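PDB 3E13: putative iron-uptake ABC transport system,periplasmic iron-binding protein from Campylobacter jejuni, which binds ferric iron and probably serves as the periplasmic carrier that delivers it to an ABC transporter for iron uptake. Local coordinates for residues Leu258-Gln263 / Pro274-Val279; Leu73-Ser78 / Asp93-Ala98. All coordinates share one frame; numbering follows the deposited sequence.

Interaction 1: residues Leu258-Gln263 / Pro274-Val279; sequences LSPEIQ and PIRNDV
Q263 and R276 carry a mainly polar contact that ties the start of helix 260-268 to the loop after strand 273-274. Each side chain bonds to backbone of the other segment. Q263 OE1 takes two backbone donors. I275 N lies 2.9 Å from Q263 OE1, in the carbonyl plane, but the hydrogen bond is bent, with an N-H...O angle of 133°. R276 N sits 3.2 Å from the same OE1, above that plane, and its bond is nearly straight. The bend at chi2 (-86°) turns Q263 CD off the line of the chain. Q263 CG rests on R276 CD at 3.6 Å. Q263 NE2 bonds to M257 O and I99 O, so both ends of the buried amide are held.

R276 returns the link. Its NH1 reaches L258 O at 3.0 Å, in the guanidinium plane, with an N-H...O angle of 173°. D278 forms a side-on salt bridge with R276: R276 NE bonds to D278 OD2 and R276 NH2 to D278 OD1, both in the guanidinium plane, which fixes the rotation of the group. P260 CG lies over one face of the R276 guanidinium, 3.6 Å above its plane and offset toward the rim. F84 adds a cation-pi contact to R276. Beside these bonds, L258 CD1 packs on I275 CB at 3.9 Å.

S259 is the helix N-cap. The arrangement is a helix N-terminus joined to a loop by side-chain-to-backbone bonds, within the periplasmic binding protein fold.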
# COMPACT_ATOMS: atom_id res chain seq x y z
N LEU A 258 14.58 3.07 7.96
CA LEU A 258 14.61 1.77 8.66
C LEU A 258 15.17 1.88 10.06
O LEU A 258 15.41 0.85 10.71
CB LEU A 258 15.37 0.71 7.82
CG LEU A 258 14.57 -0.12 6.84
CD1 LEU A 258 13.61 -1.06 7.54
CD2 LEU A 258 13.87 0.79 5.83
N SER A 259 15.41 3.10 10.54
CA SER A 259 15.94 3.28 11.91
C SER A 259 14.87 2.96 12.94
O SER A 259 13.70 2.99 12.67
CB SER A 259 16.47 4.69 12.08
OG SER A 259 15.47 5.68 12.05
N PRO A 260 15.30 2.58 14.15
CA PRO A 260 14.35 2.24 15.22
C PRO A 260 13.28 3.25 15.48
O PRO A 260 12.09 2.85 15.55
CB PRO A 260 15.27 2.05 16.42
CG PRO A 260 16.58 1.60 15.81
CD PRO A 260 16.71 2.37 14.53
N GLU A 261 13.64 4.54 15.58
CA GLU A 261 12.67 5.57 15.90
C GLU A 261 11.64 5.76 14.80
O GLU A 261 10.47 5.93 15.08
CB GLU A 261 13.33 6.93 16.26
CG GLU A 261 12.29 7.98 16.64
CD GLU A 261 12.82 9.29 17.17
OE1 GLU A 261 14.01 9.60 16.98
OE2 GLU A 261 12.00 10.00 17.84
N ILE A 262 12.09 5.66 13.55
CA ILE A 262 11.21 5.95 12.44
C ILE A 262 10.27 4.76 12.19
O ILE A 262 9.08 4.96 11.91
CB ILE A 262 12.03 6.31 11.21
CG1 ILE A 262 12.88 7.54 11.51
CG2 ILE A 262 11.14 6.55 10.02
CD1 ILE A 262 12.06 8.82 11.94
N GLN A 263 10.78 3.54 12.33
CA GLN A 263 9.93 2.37 12.22
C GLN A 263 8.87 2.37 13.31
O GLN A 263 7.73 1.99 13.08
CB GLN A 263 10.77 1.10 12.22
CG GLN A 263 11.62 0.98 10.97
CD GLN A 263 10.86 0.34 9.86
OE1 GLN A 263 10.36 -0.77 10.01
NE2 GLN A 263 10.71 1.05 8.76
N PRO A 274 5.72 -2.52 10.83
CA PRO A 274 7.16 -2.28 10.58
C PRO A 274 7.79 -3.38 9.77
O PRO A 274 7.38 -4.56 9.84
CB PRO A 274 7.78 -2.31 11.97
CG PRO A 274 6.82 -3.13 12.78
CD PRO A 274 5.45 -2.81 12.25
N ILE A 275 8.86 -3.03 9.06
CA ILE A 275 9.70 -4.05 8.42
C ILE A 275 10.63 -4.67 9.46
O ILE A 275 10.84 -5.88 9.43
CB ILE A 275 10.50 -3.42 7.28
CG1 ILE A 275 9.52 -2.97 6.22
CG2 ILE A 275 11.56 -4.38 6.73
CD1 ILE A 275 8.78 -4.03 5.50
N ARG A 276 11.17 -3.88 10.35
CA ARG A 276 12.10 -4.42 11.34
C ARG A 276 11.39 -5.37 12.25
O ARG A 276 10.24 -5.11 12.67
CB ARG A 276 12.68 -3.30 12.20
CG ARG A 276 13.55 -2.30 11.55
CD ARG A 276 14.04 -1.25 12.51
NE ARG A 276 14.97 -1.82 13.50
CZ ARG A 276 16.27 -1.52 13.62
NH1 ARG A 276 16.87 -0.67 12.80
NH2 ARG A 276 16.97 -2.12 14.60
N ASN A 277 12.12 -6.43 12.65
CA ASN A 277 11.57 -7.45 13.51
C ASN A 277 11.79 -7.21 15.00
O ASN A 277 11.43 -8.07 15.82
CB ASN A 277 12.02 -8.85 13.13
CG ASN A 277 13.50 -9.13 13.41
OD1 ASN A 277 14.22 -8.34 14.01
ND2 ASN A 277 13.96 -10.30 12.95
N ASP A 278 12.32 -6.06 15.34
CA ASP A 278 12.57 -5.66 16.73
C ASP A 278 11.80 -4.39 17.18
O ASP A 278 12.13 -3.75 18.17
CB ASP A 278 14.08 -5.51 16.95
CG ASP A 278 14.67 -4.37 16.19
OD1 ASP A 278 15.87 -4.08 16.37
OD2 ASP A 278 13.95 -3.71 15.40
N VAL A 279 10.75 -4.06 16.44
CA VAL A 279 9.91 -2.93 16.75
C VAL A 279 8.49 -3.43 17.11
O VAL A 279 7.82 -4.04 16.28
CB VAL A 279 9.81 -1.97 15.54
CG1 VAL A 279 8.85 -0.84 15.84
CG2 VAL A 279 11.17 -1.38 15.22

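Interaction 2: residues Leu73-Ser78 / Asp93-Ala98; sequences LSPVSS and DKEWFA
V76 O meets the F97 ring at its edge, near the ring plane, 3.4 Å from F97 CZ. M254 of helix 247-257 touches both V76 and F97, and I85 and R90 also touch F97. The contact joins two loops beside the sheet of the periplasmic binding protein fold: the one that follows strand 73-74 and the one that leads into strand 97-109. Strands 73-74 and 97-109 both pair antiparallel with strand 233-241, through S74 with M240 and F97 with I238. Between the two segments themselves, one direct backbone hydrogen bond forms: V76 N to K94 O, 2.9 Å and 164°. P75 CA adds a C-H...O contact to the same K94 O at 3.2 Å. That oxygen therefore meets two neighbouring residues of the other segment.

Water bridges supply further links. One water donates to S74 O (2.7 Å) and to E95 O (2.8 Å). A second donates to L73 O (2.9 Å) and to E95 OE1 (2.8 Å). A third accepts from L73 N and lies within bonding distance of E95 OE2. The carboxylate thus bonds to the L73 backbone through solvent. E95 CG is anti to its carbonyl carbon (chi1 -60°), and the chain is extended beyond it, side by side with P75 and pointing the same way. L73 CB lies against E95 OE2, while L73 CD1 approaches E95 O.

At the far end, K94 runs out past V76 O in an extended chain. Its NZ makes a weak hydrogen bond to S77 OG, at 3.5 Å.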
# COMPACT_ATOMS: atom_id res chain seq x y z
N LEU A 73 15.61 3.89 -11.78
CA LEU A 73 16.17 3.77 -10.43
C LEU A 73 17.63 3.33 -10.47
O LEU A 73 18.14 2.92 -11.50
CB LEU A 73 15.34 2.78 -9.61
CG LEU A 73 13.80 2.95 -9.59
CD1 LEU A 73 13.12 1.88 -8.77
CD2 LEU A 73 13.42 4.27 -9.07
N SER A 74 18.30 3.44 -9.32
CA SER A 74 19.71 3.13 -9.25
C SER A 74 19.94 2.24 -8.03
O SER A 74 19.31 2.46 -7.00
CB SER A 74 20.44 4.43 -9.01
OG SER A 74 21.66 4.42 -9.67
N PRO A 75 20.83 1.27 -8.14
CA PRO A 75 21.04 0.35 -7.00
C PRO A 75 21.76 0.99 -5.85
O PRO A 75 22.66 1.82 -6.04
CB PRO A 75 21.85 -0.79 -7.61
CG PRO A 75 22.56 -0.18 -8.79
CD PRO A 75 21.68 0.92 -9.29
N VAL A 76 21.39 0.55 -4.64
CA VAL A 76 21.99 0.97 -3.39
C VAL A 76 22.42 -0.25 -2.65
O VAL A 76 21.62 -1.13 -2.41
CB VAL A 76 21.03 1.84 -2.54
CG1 VAL A 76 21.57 2.16 -1.15
CG2 VAL A 76 20.71 3.14 -3.28
N SER A 77 23.72 -0.32 -2.31
CA SER A 77 24.28 -1.44 -1.53
C SER A 77 24.58 -0.92 -0.13
O SER A 77 25.60 -0.25 0.09
CB SER A 77 25.55 -2.03 -2.15
OG SER A 77 25.99 -3.16 -1.41
N SER A 78 23.68 -1.23 0.83
CA SER A 78 23.74 -0.69 2.18
C SER A 78 23.72 -1.87 3.15
O SER A 78 22.75 -2.69 3.16
CB SER A 78 22.49 0.14 2.43
OG SER A 78 22.31 0.36 3.82
N ASP A 93 18.02 -6.98 -7.08
CA ASP A 93 18.93 -6.10 -7.80
C ASP A 93 19.18 -4.75 -7.09
O ASP A 93 19.85 -3.86 -7.66
CB ASP A 93 18.40 -5.84 -9.21
CG ASP A 93 18.24 -7.11 -10.02
OD1 ASP A 93 19.14 -7.99 -9.95
OD2 ASP A 93 17.23 -7.33 -10.72
N LYS A 94 18.69 -4.63 -5.84
CA LYS A 94 19.01 -3.54 -4.93
C LYS A 94 18.50 -2.16 -5.38
O LYS A 94 19.03 -1.15 -4.97
CB LYS A 94 20.52 -3.46 -4.69
CG LYS A 94 21.12 -4.75 -4.13
CD LYS A 94 22.58 -4.52 -3.84
CE LYS A 94 23.40 -5.79 -3.87
NZ LYS A 94 24.84 -5.35 -3.88
N GLU A 95 17.42 -2.13 -6.14
CA GLU A 95 16.87 -0.86 -6.61
C GLU A 95 15.65 -0.39 -5.84
O GLU A 95 15.27 0.76 -6.00
CB GLU A 95 16.60 -0.87 -8.13
CG GLU A 95 17.87 -1.13 -8.91
CD GLU A 95 17.75 -0.87 -10.40
OE1 GLU A 95 18.73 -1.21 -11.12
OE2 GLU A 95 16.74 -0.28 -10.83
N TRP A 96 15.04 -1.24 -5.01
CA TRP A 96 13.87 -0.82 -4.23
C TRP A 96 13.88 -1.60 -2.92
O TRP A 96 14.39 -2.68 -2.89
CB TRP A 96 12.53 -0.98 -4.95
CG TRP A 96 12.22 -2.33 -5.44
CD1 TRP A 96 12.35 -2.76 -6.71
CD2 TRP A 96 11.73 -3.46 -4.68
NE1 TRP A 96 11.99 -4.09 -6.80
CE2 TRP A 96 11.62 -4.54 -5.57
CE3 TRP A 96 11.38 -3.65 -3.34
CZ2 TRP A 96 11.19 -5.80 -5.16
CZ3 TRP A 96 10.95 -4.90 -2.94
CH2 TRP A 96 10.85 -5.95 -3.84
N PHE A 97 13.29 -0.99 -1.91
CA PHE A 97 13.41 -1.51 -0.50
C PHE A 97 12.11 -1.19 0.25
O PHE A 97 11.63 -0.05 0.20
CB PHE A 97 14.53 -0.81 0.20
CG PHE A 97 15.86 -1.04 -0.45
CD1 PHE A 97 16.27 -0.18 -1.47
CD2 PHE A 97 16.69 -2.06 -0.05
CE1 PHE A 97 17.48 -0.40 -2.15
CE2 PHE A 97 17.96 -2.23 -0.69
CZ PHE A 97 18.31 -1.41 -1.76
N ALA A 98 11.53 -2.16 0.95
CA ALA A 98 10.29 -1.88 1.68
C ALA A 98 10.63 -1.07 2.94
O ALA A 98 11.69 -1.33 3.60
CB ALA A 98 9.62 -3.16 2.10
O HOH W 1 15.94 1.18 -13.03
O HOH W 2 19.83 0.87 -12.63
O HOH W 3 17.39 2.37 -5.06

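Interactions 1 and 2 have centres 18 Å apart and follow one another in series along the chain. They touch at A98, near the start of strand 97-109. I275 CD1 of interaction 1 packs on A98 CB at 3.6 Å, and L258 CD2 lies 3.8 Å from A98 O. Helix 79-84, which follows segment 73-78, is a second connection: its Y80 touches L258, P260 and R276. Relative to the iron site, the two differ. The P274 side chain in interaction 1 is about 10 Å from that of Y199, an iron ligand, while interaction 2 lies away from the metal.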